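Local coordinates for farnesyl diphosphate synthase (Rhodobacter capsulatus, PDB 3M0G), which probably joins farnesyl diphosphate and isopentenyl diphosphate into geranylgeranyl diphosphate, with magnesium as cofactor, for carotenoid and diterpene biosynthesis, at residues K42-I50 against A63-H74; P165-Q175 against K240-G248. All coordinates share one frame; numbering follows the deposited sequence.

Contact 1: K42-I50 against A63-H74; sequences KRLRAFLAI and AMPAALAVEALH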
ATOM      1  N   LYS B  42      22.005  -0.004   1.900  1.00 17.40           N
ATOM      2  CA  LYS B  42      22.869  -1.047   1.350  1.00 17.10           C
ATOM      3  C   LYS B  42      22.198  -1.796   0.192  1.00 15.71           C
ATOM      4  O   LYS B  42      22.873  -2.461  -0.604  1.00 16.09           O
ATOM      5  CB  LYS B  42      23.343  -2.006   2.454  1.00 18.53           C
ATOM      6  CG  LYS B  42      22.322  -3.059   2.845  1.00 20.93           C
ATOM      7  CD  LYS B  42      22.577  -3.700   4.206  1.00 20.33           C
ATOM      8  CE  LYS B  42      21.593  -4.852   4.389  1.00 20.65           C
ATOM      9  NZ  LYS B  42      20.968  -4.898   5.728  1.00 20.63           N
ATOM     10  N   ARG B  43      20.873  -1.668   0.096  1.00 14.02           N
ATOM     11  CA  ARG B  43      20.087  -2.198  -1.026  1.00 11.67           C
ATOM     12  C   ARG B  43      20.039  -3.739  -1.060  1.00 10.97           C
ATOM     13  O   ARG B  43      20.002  -4.320  -2.146  1.00 10.08           O
ATOM     14  CB  ARG B  43      20.595  -1.635  -2.387  1.00 10.27           C
ATOM     15  CG  ARG B  43      20.658  -0.099  -2.522  1.00 10.46           C
ATOM     16  CD  ARG B  43      19.309   0.620  -2.225  1.00  9.69           C
ATOM     17  NE  ARG B  43      19.234   1.975  -2.797  1.00 10.96           N
ATOM     18  CZ  ARG B  43      18.189   2.805  -2.680  1.00  9.56           C
ATOM     19  NH1 ARG B  43      17.090   2.440  -2.020  1.00 11.23           N
ATOM     20  NH2 ARG B  43      18.230   4.013  -3.238  1.00 11.40           N
ATOM     21  N   LEU B  44      20.047  -4.394   0.110  1.00 11.07           N
ATOM     22  CA  LEU B  44      20.014  -5.883   0.182  1.00 11.51           C
ATOM     23  C   LEU B  44      18.864  -6.489  -0.627  1.00 10.26           C
ATOM     24  O   LEU B  44      19.055  -7.417  -1.397  1.00  9.92           O
ATOM     25  CB  LEU B  44      19.945  -6.397   1.636  1.00 13.54           C
ATOM     26  CG  LEU B  44      19.766  -7.916   1.895  1.00  9.83           C
ATOM     27  CD1 LEU B  44      20.857  -8.745   1.247  1.00 14.55           C
ATOM     28  CD2 LEU B  44      19.658  -8.232   3.388  1.00 14.67           C
ATOM     29  N   ARG B  45      17.672  -5.940  -0.450  1.00  9.21           N
ATOM     30  CA  ARG B  45      16.468  -6.500  -1.042  1.00  9.11           C
ATOM     31  C   ARG B  45      16.477  -6.343  -2.562  1.00  8.89           C
ATOM     32  O   ARG B  45      16.250  -7.308  -3.299  1.00  7.15           O
ATOM     33  CB  ARG B  45      15.249  -5.879  -0.377  1.00  9.83           C
ATOM     34  CG  ARG B  45      15.185  -6.278   1.096  1.00  9.90           C
ATOM     35  CD  ARG B  45      14.239  -5.388   1.909  1.00 10.11           C
ATOM     36  NE  ARG B  45      14.341  -5.683   3.338  1.00 11.07           N
ATOM     37  CZ  ARG B  45      15.307  -5.221   4.141  1.00 10.24           C
ATOM     38  NH1 ARG B  45      16.278  -4.447   3.669  1.00 10.77           N
ATOM     39  NH2 ARG B  45      15.313  -5.549   5.423  1.00 11.29           N
ATOM     40  N   ALA B  46      16.789  -5.130  -3.013  1.00 10.32           N
ATOM     41  CA  ALA B  46      16.947  -4.835  -4.427  1.00 10.77           C
ATOM     42  C   ALA B  46      17.999  -5.774  -5.023  1.00 11.30           C
ATOM     43  O   ALA B  46      17.859  -6.250  -6.149  1.00 11.11           O
ATOM     44  CB  ALA B  46      17.354  -3.403  -4.605  1.00 11.43           C
ATOM     45  N   PHE B  47      19.029  -6.081  -4.231  1.00 11.11           N
ATOM     46  CA  PHE B  47      20.091  -6.961  -4.676  1.00 10.73           C
ATOM     47  C   PHE B  47      19.560  -8.385  -4.860  1.00  8.08           C
ATOM     48  O   PHE B  47      19.781  -8.999  -5.883  1.00  6.81           O
ATOM     49  CB  PHE B  47      21.271  -6.898  -3.698  1.00 12.06           C
ATOM     50  CG  PHE B  47      22.419  -7.778  -4.066  1.00 26.55           C
ATOM     51  CD1 PHE B  47      23.412  -7.326  -4.932  1.00 12.85           C
ATOM     52  CD2 PHE B  47      22.525  -9.052  -3.523  1.00 13.05           C
ATOM     53  CE1 PHE B  47      24.493  -8.142  -5.266  1.00 26.87           C
ATOM     54  CE2 PHE B  47      23.607  -9.877  -3.847  1.00 26.97           C
ATOM     55  CZ  PHE B  47      24.587  -9.421  -4.717  1.00 13.50           C
ATOM     56  N   LEU B  48      18.811  -8.882  -3.886  1.00  5.88           N
ATOM     57  CA  LEU B  48      18.195 -10.212  -3.942  1.00  4.69           C
ATOM     58  C   LEU B  48      17.196 -10.421  -5.087  1.00  4.18           C
ATOM     59  O   LEU B  48      17.094 -11.536  -5.637  1.00  6.23           O
ATOM     60  CB  LEU B  48      17.494 -10.521  -2.614  1.00  5.30           C
ATOM     61  CG  LEU B  48      18.355 -10.826  -1.382  1.00  7.75           C
ATOM     62  CD1 LEU B  48      17.408 -10.979  -0.195  1.00  4.61           C
ATOM     63  CD2 LEU B  48      19.130 -12.094  -1.570  1.00  5.91           C
ATOM     64  N   ALA B  49      16.496  -9.357  -5.456  1.00  2.13           N
ATOM     65  CA  ALA B  49      15.546  -9.393  -6.555  1.00  2.63           C
ATOM     66  C   ALA B  49      16.317  -9.530  -7.848  1.00  2.80           C
ATOM     67  O   ALA B  49      16.042 -10.417  -8.664  1.00  3.24           O
ATOM     68  CB  ALA B  49      14.705  -8.110  -6.578  1.00  3.13           C
ATOM     69  N   ILE B  50      17.298  -8.650  -8.022  1.00  4.16           N
ATOM     70  CA  ILE B  50      18.114  -8.646  -9.247  1.00  5.15           C
ATOM     71  C   ILE B  50      18.945  -9.918  -9.410  1.00  5.35           C
ATOM     72  O   ILE B  50      19.197 -10.394 -10.550  1.00  4.59           O
ATOM     73  CB  ILE B  50      19.035  -7.396  -9.292  1.00  6.90           C
ATOM     74  CG1 ILE B  50      18.188  -6.138  -9.541  1.00 10.34           C
ATOM     75  CG2 ILE B  50      20.110  -7.547 -10.390  1.00 10.15           C
ATOM     76  CD1 ILE B  50      18.849  -4.798  -9.150  1.00  8.59           C
ATOM     77  N   ALA B  63      14.517  -6.755 -14.556  1.00 13.34           N
ATOM     78  CA  ALA B  63      14.233  -6.953 -13.107  1.00 13.01           C
ATOM     79  C   ALA B  63      14.081  -5.670 -12.294  1.00 13.16           C
ATOM     80  O   ALA B  63      13.553  -5.699 -11.172  1.00 12.94           O
ATOM     81  CB  ALA B  63      15.324  -7.817 -12.471  1.00 12.28           C
HETATM   82  N   MSE B  64      14.544  -4.548 -12.842  1.00 13.43           N
HETATM   83  CA  MSE B  64      14.666  -3.306 -12.059  1.00 13.62           C
HETATM   84  C   MSE B  64      13.374  -2.802 -11.372  1.00 11.89           C
HETATM   85  O   MSE B  64      13.416  -2.423 -10.179  1.00 10.46           O
HETATM   86  CB  MSE B  64      15.301  -2.191 -12.885  1.00 15.70           C
HETATM   87  CG  MSE B  64      15.439  -0.888 -12.124  1.00  3.46           C
HETATM   88 SE   MSE B  64      16.700  -1.083 -10.656  1.00 19.42          SE
HETATM   89  CE  MSE B  64      18.278  -1.374 -11.712  1.00  3.25           C
ATOM     90  N   PRO B  65      12.232  -2.782 -12.105  1.00 12.04           N
ATOM     91  CA  PRO B  65      11.009  -2.331 -11.434  1.00 11.81           C
ATOM     92  C   PRO B  65      10.671  -3.158 -10.191  1.00 10.57           C
ATOM     93  O   PRO B  65      10.105  -2.622  -9.253  1.00 10.08           O
ATOM     94  CB  PRO B  65       9.926  -2.500 -12.505  1.00 12.31           C
ATOM     95  CG  PRO B  65      10.688  -2.453 -13.807  1.00  5.54           C
ATOM     96  CD  PRO B  65      11.983  -3.121 -13.520  1.00 11.98           C
ATOM     97  N   ALA B  66      11.020  -4.442 -10.190  1.00 10.83           N
ATOM     98  CA  ALA B  66      10.792  -5.282  -9.016  1.00 11.02           C
ATOM     99  C   ALA B  66      11.733  -4.902  -7.869  1.00 11.58           C
ATOM    100  O   ALA B  66      11.322  -4.861  -6.703  1.00 12.14           O
ATOM    101  CB  ALA B  66      10.923  -6.757  -9.365  1.00 10.21           C
ATOM    102  N   ALA B  67      12.982  -4.612  -8.220  1.00 11.86           N
ATOM    103  CA  ALA B  67      13.990  -4.152  -7.269  1.00 10.99           C
ATOM    104  C   ALA B  67      13.571  -2.825  -6.679  1.00 10.83           C
ATOM    105  O   ALA B  67      13.703  -2.602  -5.478  1.00 10.61           O
ATOM    106  CB  ALA B  67      15.334  -4.008  -7.954  1.00 10.08           C
ATOM    107  N   LEU B  68      13.067  -1.945  -7.541  1.00 11.67           N
ATOM    108  CA  LEU B  68      12.571  -0.648  -7.112  1.00 11.79           C
ATOM    109  C   LEU B  68      11.381  -0.786  -6.170  1.00  9.90           C
ATOM    110  O   LEU B  68      11.311  -0.120  -5.127  1.00  9.68           O
ATOM    111  CB  LEU B  68      12.230   0.217  -8.325  1.00 12.37           C
ATOM    112  CG  LEU B  68      13.449   0.813  -9.037  1.00 25.22           C
ATOM    113  CD1 LEU B  68      13.035   1.764 -10.169  1.00 12.87           C
ATOM    114  CD2 LEU B  68      14.364   1.517  -8.034  1.00 13.02           C
ATOM    115  N   ALA B  69      10.454  -1.672  -6.520  1.00  8.43           N
ATOM    116  CA  ALA B  69       9.254  -1.870  -5.700  1.00  6.85           C
ATOM    117  C   ALA B  69       9.594  -2.300  -4.279  1.00  6.23           C
ATOM    118  O   ALA B  69       8.994  -1.776  -3.316  1.00  5.69           O
ATOM    119  CB  ALA B  69       8.303  -2.884  -6.352  1.00  6.21           C
ATOM    120  N   VAL B  70      10.512  -3.264  -4.136  1.00  4.93           N
ATOM    121  CA  VAL B  70      10.882  -3.750  -2.808  1.00  6.00           C
ATOM    122  C   VAL B  70      11.643  -2.712  -1.998  1.00  6.72           C
ATOM    123  O   VAL B  70      11.458  -2.632  -0.791  1.00  6.18           O
ATOM    124  CB  VAL B  70      11.573  -5.186  -2.791  1.00  6.11           C
ATOM    125  CG1 VAL B  70      13.008  -5.171  -3.305  1.00  5.54           C
ATOM    126  CG2 VAL B  70      11.518  -5.811  -1.411  1.00  5.75           C
ATOM    127  N   GLU B  71      12.482  -1.916  -2.662  1.00  8.30           N
ATOM    128  CA  GLU B  71      13.161  -0.813  -1.975  1.00  8.86           C
ATOM    129  C   GLU B  71      12.177   0.284  -1.563  1.00  8.80           C
ATOM    130  O   GLU B  71      12.269   0.849  -0.464  1.00  8.52           O
ATOM    131  CB  GLU B  71      14.279  -0.252  -2.839  1.00  8.28           C
ATOM    132  CG  GLU B  71      15.485  -1.156  -2.937  1.00 12.35           C
ATOM    133  CD  GLU B  71      16.186  -1.351  -1.588  1.00  7.84           C
ATOM    134  OE1 GLU B  71      16.410  -0.351  -0.876  1.00 11.80           O
ATOM    135  OE2 GLU B  71      16.512  -2.512  -1.255  1.00 12.74           O
ATOM    136  N   ALA B  72      11.222   0.572  -2.447  1.00  9.23           N
ATOM    137  CA  ALA B  72      10.126   1.483  -2.115  1.00  8.55           C
ATOM    138  C   ALA B  72       9.333   1.010  -0.902  1.00  7.98           C
ATOM    139  O   ALA B  72       9.033   1.798  -0.007  1.00  7.99           O
ATOM    140  CB  ALA B  72       9.202   1.671  -3.314  1.00  9.02           C
ATOM    141  N   LEU B  73       8.976  -0.278  -0.882  1.00  6.99           N
ATOM    142  CA  LEU B  73       8.185  -0.835   0.202  1.00  7.21           C
ATOM    143  C   LEU B  73       9.019  -0.764   1.500  1.00  7.53           C
ATOM    144  O   LEU B  73       8.501  -0.400   2.561  1.00  7.85           O
ATOM    145  CB  LEU B  73       7.723  -2.280  -0.137  1.00  7.26           C
ATOM    146  CG  LEU B  73       6.500  -2.960   0.532  1.00  9.67           C
ATOM    147  CD1 LEU B  73       6.645  -3.021   2.036  1.00  7.75           C
ATOM    148  CD2 LEU B  73       5.147  -2.291   0.158  1.00  7.75           C
ATOM    149  N   HIS B  74      10.301  -1.097   1.410  1.00  8.16           N
ATOM    150  CA  HIS B  74      11.176  -1.056   2.595  1.00  8.01           C
ATOM    151  C   HIS B  74      11.269   0.366   3.128  1.00  6.78           C
ATOM    152  O   HIS B  74      11.181   0.595   4.355  1.00  6.96           O
ATOM    153  CB  HIS B  74      12.565  -1.591   2.264  1.00  9.30           C
ATOM    154  CG  HIS B  74      13.490  -1.626   3.439  1.00  9.96           C
ATOM    155  ND1 HIS B  74      14.714  -0.989   3.444  1.00 10.25           N
ATOM    156  CD2 HIS B  74      13.376  -2.227   4.642  1.00 10.45           C
ATOM    157  CE1 HIS B  74      15.311  -1.199   4.604  1.00 10.40           C
ATOM    158  NE2 HIS B  74      14.515  -1.937   5.354  1.00 10.06           N
TER
HETATM  159  O   HOH W   1      18.198  -0.217   1.051  1.00  6.41           O
HETATM  160  O   HOH W   2      16.982  -3.316   1.165  1.00 11.04           O
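E71 reaches from helix 63-74 into the N-terminal turn of helix 44-50, where its two carboxylate oxygens take different partners. OE1 receives NH1 of R43 in a salt bridge of 3.1 Å; the bond lies nearly in the guanidinium plane, whereas the carboxylate stands almost perpendicular to it, at 89°. OE2 offers its anti lone pair to the backbone N of A46, 3.2 Å away. A bend at chi2 (-64°) folds the glutamate back, laying its CG against A46 CB at 3.4 Å. Each oxygen also accepts from a water, and the water on OE2 lies at the in-plane edge of the R45 guanidinium, accepting from its NH1. The helix start and R43 would probably stabilise the negative carboxylate; R43 itself has a second acid partner in E15, on helix 3-23.

One turn beyond E71, H74 carries the guanidinium of R45 flat on its ring, planes 12° apart and NH1 over the imidazole centre. Toward the C-terminal end of 42-50 small residues bring the backbones close: A46 CA and A67 CA are 4.2 Å apart, and I50 CD1 rests on A67 CB at 3.8 Å. In this antiparallel helix pair, segment 42-50 opens with the KRxR part of the GGKRxR signature, which in relatives lines the isopentenyl diphosphate pocket of polyprenyl synthases.

Contact 2: P165-Q175 against K240-G248; sequences PLTLDEIIRLQ and KATFVSLLG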
ATOM      1  N   PRO B 165       9.133 -11.164  29.112  1.00 12.34           N
ATOM      2  CA  PRO B 165       9.882 -11.204  27.834  1.00 11.39           C
ATOM      3  C   PRO B 165       9.319 -12.255  26.867  1.00 10.23           C
ATOM      4  O   PRO B 165       8.702 -13.222  27.320  1.00  8.28           O
ATOM      5  CB  PRO B 165      11.302 -11.583  28.263  1.00 11.88           C
ATOM      6  CG  PRO B 165      11.370 -11.285  29.733  1.00  9.30           C
ATOM      7  CD  PRO B 165       9.990 -11.476  30.271  1.00 12.42           C
ATOM      8  N   LEU B 166       9.543 -12.075  25.555  1.00 10.34           N
ATOM      9  CA  LEU B 166       9.033 -13.029  24.568  1.00 10.26           C
ATOM     10  C   LEU B 166       9.827 -14.333  24.584  1.00  9.84           C
ATOM     11  O   LEU B 166      11.023 -14.345  24.875  1.00  9.61           O
ATOM     12  CB  LEU B 166       9.011 -12.458  23.133  1.00 10.41           C
ATOM     13  CG  LEU B 166       8.207 -11.205  22.773  1.00  7.22           C
ATOM     14  CD1 LEU B 166       8.103 -11.072  21.255  1.00 10.76           C
ATOM     15  CD2 LEU B 166       6.811 -11.133  23.425  1.00 10.87           C
ATOM     16  N   THR B 167       9.137 -15.421  24.251  1.00  9.26           N
ATOM     17  CA  THR B 167       9.766 -16.717  24.108  1.00  8.86           C
ATOM     18  C   THR B 167      10.416 -16.824  22.740  1.00  8.08           C
ATOM     19  O   THR B 167      10.150 -16.007  21.819  1.00  7.93           O
ATOM     20  CB  THR B 167       8.765 -17.874  24.223  1.00  9.28           C
ATOM     21  OG1 THR B 167       7.842 -17.828  23.120  1.00 10.83           O
ATOM     22  CG2 THR B 167       8.004 -17.804  25.546  1.00 10.00           C
ATOM     23  N   LEU B 168      11.232 -17.858  22.594  1.00  6.98           N
ATOM     24  CA  LEU B 168      11.900 -18.087  21.326  1.00  7.46           C
ATOM     25  C   LEU B 168      10.868 -18.180  20.204  1.00  8.85           C
ATOM     26  O   LEU B 168      11.010 -17.531  19.169  1.00  9.07           O
ATOM     27  CB  LEU B 168      12.771 -19.347  21.376  1.00  7.27           C
ATOM     28  CG  LEU B 168      13.500 -19.678  20.071  1.00  6.66           C
ATOM     29  CD1 LEU B 168      14.432 -18.566  19.646  1.00  7.29           C
ATOM     30  CD2 LEU B 168      14.253 -21.010  20.190  1.00  7.25           C
ATOM     31  N   ASP B 169       9.827 -18.976  20.434  1.00 10.45           N
ATOM     32  CA  ASP B 169       8.780 -19.177  19.449  1.00 11.15           C
ATOM     33  C   ASP B 169       8.104 -17.857  19.052  1.00  9.99           C
ATOM     34  O   ASP B 169       7.856 -17.619  17.867  1.00  7.83           O
ATOM     35  CB  ASP B 169       7.786 -20.233  19.931  1.00 12.92           C
ATOM     36  CG  ASP B 169       8.380 -21.635  19.935  1.00 20.73           C
ATOM     37  OD1 ASP B 169       9.442 -21.839  19.306  1.00 14.58           O
ATOM     38  OD2 ASP B 169       7.793 -22.537  20.577  1.00 14.47           O
ATOM     39  N   GLU B 170       7.842 -17.000  20.043  1.00 10.25           N
ATOM     40  CA  GLU B 170       7.327 -15.650  19.783  1.00 10.57           C
ATOM     41  C   GLU B 170       8.256 -14.734  18.977  1.00 10.85           C
ATOM     42  O   GLU B 170       7.809 -14.124  17.990  1.00 10.60           O
ATOM     43  CB  GLU B 170       6.811 -14.984  21.075  1.00 10.27           C
ATOM     44  CG  GLU B 170       5.559 -15.691  21.608  1.00 16.96           C
ATOM     45  CD  GLU B 170       5.294 -15.480  23.095  1.00 10.30           C
ATOM     46  OE1 GLU B 170       4.144 -15.726  23.505  1.00 17.27           O
ATOM     47  OE2 GLU B 170       6.212 -15.099  23.858  1.00 16.67           O
ATOM     48  N   ILE B 171       9.530 -14.625  19.362  1.00 11.38           N
ATOM     49  CA  ILE B 171      10.452 -13.769  18.599  1.00 11.39           C
ATOM     50  C   ILE B 171      10.743 -14.282  17.181  1.00 11.21           C
ATOM     51  O   ILE B 171      11.062 -13.479  16.294  1.00 10.90           O
ATOM     52  CB  ILE B 171      11.775 -13.328  19.352  1.00 11.78           C
ATOM     53  CG1 ILE B 171      12.787 -14.467  19.478  1.00 19.64           C
ATOM     54  CG2 ILE B 171      11.469 -12.664  20.691  1.00 20.36           C
ATOM     55  CD1 ILE B 171      14.225 -13.965  19.774  1.00 13.26           C
ATOM     56  N   ILE B 172      10.616 -15.598  16.966  1.00 10.97           N
ATOM     57  CA  ILE B 172      10.721 -16.212  15.626  1.00 10.56           C
ATOM     58  C   ILE B 172       9.522 -15.789  14.748  1.00 10.16           C
ATOM     59  O   ILE B 172       9.688 -15.400  13.598  1.00  9.65           O
ATOM     60  CB  ILE B 172      10.816 -17.793  15.691  1.00 11.08           C
ATOM     61  CG1 ILE B 172      12.197 -18.257  16.152  1.00 11.73           C
ATOM     62  CG2 ILE B 172      10.542 -18.428  14.340  1.00  9.74           C
ATOM     63  CD1 ILE B 172      12.221 -19.706  16.652  1.00 10.85           C
ATOM     64  N   ARG B 173       8.324 -15.856  15.313  1.00  9.69           N
ATOM     65  CA  ARG B 173       7.107 -15.401  14.626  1.00  9.89           C
ATOM     66  C   ARG B 173       7.169 -13.903  14.291  1.00  8.29           C
ATOM     67  O   ARG B 173       6.755 -13.477  13.217  1.00  8.18           O
ATOM     68  CB  ARG B 173       5.879 -15.687  15.502  1.00 10.93           C
ATOM     69  CG  ARG B 173       4.531 -15.373  14.837  1.00 21.66           C
ATOM     70  CD  ARG B 173       3.350 -15.693  15.745  1.00 12.72           C
ATOM     71  NE  ARG B 173       3.261 -14.812  16.919  1.00 22.03           N
ATOM     72  CZ  ARG B 173       2.298 -14.858  17.839  1.00 14.39           C
ATOM     73  NH1 ARG B 173       2.317 -14.017  18.869  1.00 22.80           N
ATOM     74  NH2 ARG B 173       1.306 -15.746  17.760  1.00 22.65           N
ATOM     75  N   LEU B 174       7.679 -13.114  15.222  1.00  8.23           N
ATOM     76  CA  LEU B 174       7.825 -11.664  15.049  1.00  8.34           C
ATOM     77  C   LEU B 174       8.752 -11.365  13.885  1.00  7.86           C
ATOM     78  O   LEU B 174       8.461 -10.534  13.027  1.00  6.89           O
ATOM     79  CB  LEU B 174       8.423 -11.079  16.319  1.00  9.34           C
ATOM     80  CG  LEU B 174       8.548  -9.581  16.543  1.00  9.85           C
ATOM     81  CD1 LEU B 174       8.033  -9.285  17.952  1.00 10.31           C
ATOM     82  CD2 LEU B 174       9.982  -9.145  16.380  1.00 10.63           C
ATOM     83  N   GLN B 175       9.882 -12.062  13.884  1.00  8.06           N
ATOM     84  CA  GLN B 175      10.935 -11.858  12.897  1.00  7.21           C
ATOM     85  C   GLN B 175      10.612 -12.347  11.499  1.00  6.54           C
ATOM     86  O   GLN B 175      10.995 -11.700  10.507  1.00  6.40           O
ATOM     87  CB  GLN B 175      12.259 -12.399  13.411  1.00  9.18           C
ATOM     88  CG  GLN B 175      12.844 -11.512  14.523  1.00 35.91           C
ATOM     89  CD  GLN B 175      12.884 -10.021  14.158  1.00  9.67           C
ATOM     90  OE1 GLN B 175      12.864  -9.652  12.981  1.00 36.40           O
ATOM     91  NE2 GLN B 175      12.981  -9.170  15.170  1.00 36.13           N
ATOM     92  N   LYS B 240      13.954  -6.904  27.369  1.00 22.06           N
ATOM     93  CA  LYS B 240      13.386  -7.337  26.085  1.00 21.70           C
ATOM     94  C   LYS B 240      14.243  -8.411  25.420  1.00 20.42           C
ATOM     95  O   LYS B 240      15.434  -8.208  25.163  1.00 20.97           O
ATOM     96  CB  LYS B 240      13.216  -6.150  25.136  1.00 22.14           C
ATOM     97  CG  LYS B 240      12.502  -6.501  23.843  1.00 29.57           C
ATOM     98  CD  LYS B 240      12.907  -5.582  22.712  1.00 22.37           C
ATOM     99  CE  LYS B 240      12.425  -6.127  21.373  1.00 29.86           C
ATOM    100  NZ  LYS B 240      10.927  -6.160  21.288  1.00 22.56           N
ATOM    101  N   ALA B 241      13.613  -9.544  25.124  1.00 18.60           N
ATOM    102  CA  ALA B 241      14.296 -10.695  24.550  1.00 16.48           C
ATOM    103  C   ALA B 241      14.810 -10.471  23.122  1.00 15.28           C
ATOM    104  O   ALA B 241      14.111  -9.928  22.252  1.00 15.00           O
ATOM    105  CB  ALA B 241      13.394 -11.923  24.611  1.00 16.22           C
ATOM    106  N   THR B 242      16.050 -10.894  22.906  1.00 13.55           N
ATOM    107  CA  THR B 242      16.686 -10.863  21.592  1.00 12.19           C
ATOM    108  C   THR B 242      17.227 -12.251  21.330  1.00 11.30           C
ATOM    109  O   THR B 242      17.140 -13.114  22.197  1.00 11.70           O
ATOM    110  CB  THR B 242      17.869  -9.887  21.576  1.00 12.09           C
ATOM    111  OG1 THR B 242      18.902 -10.390  22.428  1.00  8.86           O
ATOM    112  CG2 THR B 242      17.451  -8.499  22.042  1.00  9.66           C
ATOM    113  N   PHE B 243      17.822 -12.472  20.160  1.00 10.48           N
ATOM    114  CA  PHE B 243      18.476 -13.751  19.905  1.00 10.00           C
ATOM    115  C   PHE B 243      19.729 -13.964  20.777  1.00 10.03           C
ATOM    116  O   PHE B 243      20.077 -15.103  21.108  1.00  9.75           O
ATOM    117  CB  PHE B 243      18.712 -13.960  18.398  1.00  8.58           C
ATOM    118  CG  PHE B 243      17.422 -14.142  17.627  1.00  7.25           C
ATOM    119  CD1 PHE B 243      16.796 -15.383  17.587  1.00  8.57           C
ATOM    120  CD2 PHE B 243      16.805 -13.064  17.003  1.00  8.53           C
ATOM    121  CE1 PHE B 243      15.593 -15.564  16.919  1.00  7.06           C
ATOM    122  CE2 PHE B 243      15.597 -13.226  16.325  1.00  7.20           C
ATOM    123  CZ  PHE B 243      14.988 -14.484  16.280  1.00  8.87           C
ATOM    124  N   VAL B 244      20.369 -12.872  21.191  1.00 10.24           N
ATOM    125  CA  VAL B 244      21.493 -12.971  22.125  1.00 10.39           C
ATOM    126  C   VAL B 244      21.015 -13.317  23.545  1.00  9.94           C
ATOM    127  O   VAL B 244      21.576 -14.203  24.202  1.00  9.43           O
ATOM    128  CB  VAL B 244      22.359 -11.679  22.155  1.00 10.79           C
ATOM    129  CG1 VAL B 244      23.534 -11.843  23.115  1.00 11.01           C
ATOM    130  CG2 VAL B 244      22.870 -11.339  20.771  1.00 11.66           C
ATOM    131  N   SER B 245      19.994 -12.622  24.030  1.00 10.14           N
ATOM    132  CA  SER B 245      19.459 -12.948  25.346  1.00  9.54           C
ATOM    133  C   SER B 245      18.869 -14.377  25.372  1.00  9.02           C
ATOM    134  O   SER B 245      19.082 -15.122  26.330  1.00  8.28           O
ATOM    135  CB  SER B 245      18.440 -11.903  25.823  1.00 10.10           C
ATOM    136  OG  SER B 245      17.213 -12.031  25.140  1.00 14.85           O
ATOM    137  N   LEU B 246      18.175 -14.780  24.300  1.00  9.10           N
ATOM    138  CA  LEU B 246      17.617 -16.138  24.257  1.00  8.91           C
ATOM    139  C   LEU B 246      18.629 -17.252  23.998  1.00  8.23           C
ATOM    140  O   LEU B 246      18.588 -18.288  24.658  1.00  8.16           O
ATOM    141  CB  LEU B 246      16.437 -16.233  23.292  1.00 10.00           C
ATOM    142  CG  LEU B 246      15.150 -15.512  23.693  1.00  7.40           C
ATOM    143  CD1 LEU B 246      14.192 -15.455  22.516  1.00 10.26           C
ATOM    144  CD2 LEU B 246      14.487 -16.170  24.881  1.00 10.30           C
ATOM    145  N   LEU B 247      19.537 -17.051  23.053  1.00  8.25           N
ATOM    146  CA  LEU B 247      20.450 -18.125  22.644  1.00  8.58           C
ATOM    147  C   LEU B 247      21.839 -18.057  23.267  1.00  8.52           C
ATOM    148  O   LEU B 247      22.562 -19.048  23.282  1.00  9.10           O
ATOM    149  CB  LEU B 247      20.550 -18.208  21.118  1.00  8.45           C
ATOM    150  CG  LEU B 247      19.258 -18.475  20.326  1.00 11.52           C
ATOM    151  CD1 LEU B 247      19.467 -18.252  18.826  1.00  9.05           C
ATOM    152  CD2 LEU B 247      18.724 -19.890  20.577  1.00  9.13           C
ATOM    153  N   GLY B 248      22.201 -16.902  23.805  1.00  8.56           N
ATOM    154  CA  GLY B 248      23.571 -16.668  24.270  1.00  8.53           C
ATOM    155  C   GLY B 248      24.297 -16.031  23.103  1.00  9.23           C
ATOM    156  O   GLY B 248      23.844 -16.136  21.972  1.00  8.25           O
TER
HETATM  157  O   HOH W   3      10.913  -9.367  24.887  1.00 12.78           O
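The capped starts of helices 168-194 and 243-247 meet here, chiefly by setting I171 against F243 and L246 against L166 and L168. The helices run roughly antiparallel, and the axes of these short segments come no closer than 11.0 Å, a spacing bridged by long apolar side chains. With chi1 at 74°, CG1 of I171 sits between the backbone N and the carbonyl carbon, and from there the chain carries CD1 over the F243 ring: a CH-pi contact 3.5 Å from the centroid and 8° off the normal. Q175 CG meets the same ring at its edge, 3.7 Å from CE2, and I172 CG1 is also near the ring plane. Beyond this contact F243 touches L210 and I214, which wedges its ring between helices 168-194 and 199-219. An alanine in place of F243 is likely to leave I171 CD1 without a ring face to rest on and to open a gap between these helices.

Ahead of the two helices, A241 CB lies 3.4 Å from L166 O, L246 CD2 packs 3.9 Å from L166 O, and a water joins the backbone N atoms of L166 and A241. Both helix starts are fixed by capping boxes. T167 OG1 accepts from E170 N while E170 OE2 accepts from T167 N, and T242 with S245 repeats the exchange. F243 N is hydrogen-bonded to D217 OD2, in the second aspartate-rich motif at the end of helix 199-219, so the short helix 243-247 packs beside a hallmark of the isoprenoid synthase fold.

In the fold
From the N terminus, helix 3-23 precedes contact 1, which closes the short connection between helices 44-55 and 60-81 near the centre of the chain. Contact 2 opens only later and closes a much longer loop, bringing the start of helix 168-194 against the residues that follow helix 199-219 and the unmodelled span 222-239. The two are therefore in series, neither nested nor crossed, and do not touch: their centres lie 28 Å apart and their nearest atoms about 9 Å. Helix 199-219 packs against both, with F212 on segment 42-50 at contact 1. Contact 1 thus pairs helices in the interior, while contact 2 fastens the periphery of the helical bundle.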